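Local structure of peroxisomal acyl-coenzyme A oxidase 1 (Arabidopsis thaliana, 1W07) at residues B[163-168]-B[243-248]. The protein catalyses the FAD-dependent desaturation of long- and medium-chain acyl-CoAs to 2-trans-enoyl-CoAs, passing the electrons to oxygen to give hydrogen peroxide. The protein carries 1 engineered substitution. Numbering follows the deposited sequence.
Sequences VIHTPT and MFDHVR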
loop_
_atom_site.group_PDB
_atom_site.type_symbol
_atom_site.label_atom_id
_atom_site.label_comp_id
_atom_site.label_asym_id
_atom_site.label_seq_id
_atom_site.Cartn_x
_atom_site.Cartn_y
_atom_site.Cartn_z
ATOM N N VAL B 163 1.977 39.342 -19.185
ATOM C CA VAL B 163 2.769 38.395 -19.957
ATOM C C VAL B 163 3.088 37.179 -19.089
ATOM O O VAL B 163 3.930 37.256 -18.194
ATOM C CB VAL B 163 4.091 39.025 -20.431
ATOM C CG1 VAL B 163 4.914 37.998 -21.191
ATOM C CG2 VAL B 163 3.808 40.255 -21.302
ATOM N N ILE B 164 2.402 36.064 -19.345
ATOM C CA ILE B 164 2.622 34.821 -18.593
ATOM C C ILE B 164 3.742 34.058 -19.286
ATOM O O ILE B 164 3.682 33.845 -20.500
ATOM C CB ILE B 164 1.360 33.938 -18.598
ATOM C CG1 ILE B 164 0.125 34.786 -18.259
ATOM C CG2 ILE B 164 1.522 32.775 -17.613
ATOM C CD1 ILE B 164 0.164 35.448 -16.869
ATOM N N HIS B 165 4.758 33.640 -18.529
ATOM C CA HIS B 165 5.873 32.922 -19.131
ATOM C C HIS B 165 6.435 31.793 -18.269
ATOM O O HIS B 165 6.406 31.853 -17.037
ATOM C CB HIS B 165 7.007 33.898 -19.472
ATOM C CG HIS B 165 8.089 33.307 -20.323
ATOM N ND1 HIS B 165 7.853 32.805 -21.584
ATOM C CD2 HIS B 165 9.415 33.144 -20.095
ATOM C CE1 HIS B 165 8.988 32.364 -22.100
ATOM N NE2 HIS B 165 9.952 32.553 -21.216
ATOM N N THR B 166 6.945 30.763 -18.937
ATOM C CA THR B 166 7.547 29.609 -18.265
ATOM C C THR B 166 9.063 29.748 -18.411
ATOM O O THR B 166 9.641 29.336 -19.423
ATOM C CB THR B 166 7.076 28.287 -18.913
ATOM O OG1 THR B 166 5.639 28.230 -18.890
ATOM C CG2 THR B 166 7.635 27.092 -18.142
ATOM N N PRO B 167 9.720 30.336 -17.398
ATOM C CA PRO B 167 11.171 30.557 -17.372
ATOM C C PRO B 167 12.015 29.353 -17.788
ATOM O O PRO B 167 12.839 29.459 -18.698
ATOM C CB PRO B 167 11.428 30.965 -15.925
ATOM C CG PRO B 167 10.186 31.687 -15.566
ATOM C CD PRO B 167 9.103 30.803 -16.145
ATOM N N THR B 168 11.807 28.226 -17.110
ATOM C CA THR B 168 12.547 27.004 -17.384
ATOM C C THR B 168 11.632 25.794 -17.484
ATOM O O THR B 168 10.433 25.886 -17.220
ATOM C CB THR B 168 13.563 26.724 -16.272
ATOM O OG1 THR B 168 12.891 26.688 -14.999
ATOM C CG2 THR B 168 14.631 27.804 -16.256
ATOM N N MET B 243 3.019 24.911 -20.610
ATOM C CA MET B 243 4.118 25.865 -20.682
ATOM C C MET B 243 3.623 27.084 -21.468
ATOM O O MET B 243 2.843 26.947 -22.411
ATOM C CB MET B 243 5.338 25.251 -21.397
ATOM C CG MET B 243 5.960 23.997 -20.738
ATOM S SD MET B 243 7.649 23.586 -21.329
ATOM C CE MET B 243 7.343 23.198 -23.036
ATOM N N PHE B 244 4.058 28.274 -21.069
ATOM C CA PHE B 244 3.668 29.492 -21.759
ATOM C C PHE B 244 4.903 30.154 -22.359
ATOM O O PHE B 244 5.908 30.330 -21.669
ATOM C CB PHE B 244 3.004 30.482 -20.802
ATOM C CG PHE B 244 1.964 29.872 -19.914
ATOM C CD1 PHE B 244 2.329 29.238 -18.730
ATOM C CD2 PHE B 244 0.620 29.950 -20.245
ATOM C CE1 PHE B 244 1.373 28.692 -17.887
ATOM C CE2 PHE B 244 -0.349 29.409 -19.408
ATOM C CZ PHE B 244 0.028 28.780 -18.228
ATOM N N ASP B 245 4.845 30.500 -23.643
ATOM C CA ASP B 245 5.967 31.181 -24.288
ATOM C C ASP B 245 5.536 32.641 -24.414
ATOM O O ASP B 245 5.057 33.069 -25.459
ATOM C CB ASP B 245 6.255 30.602 -25.679
ATOM C CG ASP B 245 7.528 31.175 -26.296
ATOM O OD1 ASP B 245 8.036 32.177 -25.756
ATOM O OD2 ASP B 245 8.024 30.632 -27.309
ATOM N N HIS B 246 5.688 33.392 -23.329
ATOM C CA HIS B 246 5.306 34.799 -23.299
ATOM C C HIS B 246 3.857 35.008 -23.744
ATOM O O HIS B 246 3.571 35.843 -24.606
ATOM C CB HIS B 246 6.257 35.612 -24.183
ATOM C CG HIS B 246 7.688 35.535 -23.749
ATOM N ND1 HIS B 246 8.139 36.097 -22.574
ATOM C CD2 HIS B 246 8.761 34.936 -24.316
ATOM C CE1 HIS B 246 9.428 35.842 -22.434
ATOM N NE2 HIS B 246 9.829 35.140 -23.478
ATOM N N VAL B 247 2.946 34.245 -23.148
ATOM C CA VAL B 247 1.529 34.360 -23.462
ATOM C C VAL B 247 1.002 35.667 -22.881
ATOM O O VAL B 247 1.405 36.076 -21.792
ATOM C CB VAL B 247 0.724 33.171 -22.866
ATOM C CG1 VAL B 247 -0.772 33.431 -22.990
ATOM C CG2 VAL B 247 1.088 31.891 -23.593
ATOM N N ARG B 248 0.100 36.315 -23.610
ATOM C CA ARG B 248 -0.465 37.584 -23.177
ATOM C C ARG B 248 -1.956 37.514 -22.862
ATOM O O ARG B 248 -2.744 36.930 -23.607
ATOM C CB ARG B 248 -0.203 38.657 -24.246
ATOM C CG ARG B 248 1.254 39.110 -24.356
ATOM C CD ARG B 248 1.468 40.064 -25.536
ATOM N NE ARG B 248 2.820 40.624 -25.544
ATOM C CZ ARG B 248 3.197 41.695 -24.849
ATOM N NH1 ARG B 248 2.321 42.343 -24.094
ATOM N NH2 ARG B 248 4.457 42.102 -24.888
#
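His165 and His246 stack face to face in the beta domain of the acyl-CoA dehydrogenase fold. His165 ends strand 161-165, and His246 lies with Asp245 in the break between strands 240-244 and 247-250. The ring centroids are 3.5 Å apart and the planes are 7° from parallel. His165 has CG anti to its backbone N (chi1 -169°), which carries the ring across to residues 244-246. Its ND1 accepts a hydrogen bond from His246 N at 2.8 Å, somewhat out of the ring plane. With ND1 used as acceptor, a neutral ring would probably carry its proton on NE2. An alanine here would probably leave His246 N without this acceptor and the His246 imidazole, without its stacking partner, freer to turn.

Thr166 holds the end of strand 240-244 just before the break. Its OG1 accepts a nearly straight bond from Phe244 N at 2.7 Å (173°), and its own N donates to Phe244 O. Thr166 thus grips both backbone polar atoms of Phe244. Beyond the break, Ile164 N donates to Val247 O at 2.6 Å, and the return bond from Val247 N to Ile164 O is weak.

Ile164 CG2 sits over the Phe244 ring in a CH-pi contact, 3.8 Å from its centroid. Ile220 of strand 220-224 also touches Phe244 and Val247. Val163 and Arg248 point to the sheet face opposite Ile164 and Val247. Asp156 forms a salt bridge with Arg248 NH1, and Val163 CG2 lies over the guanidinium, 3.8 Å from that NH1.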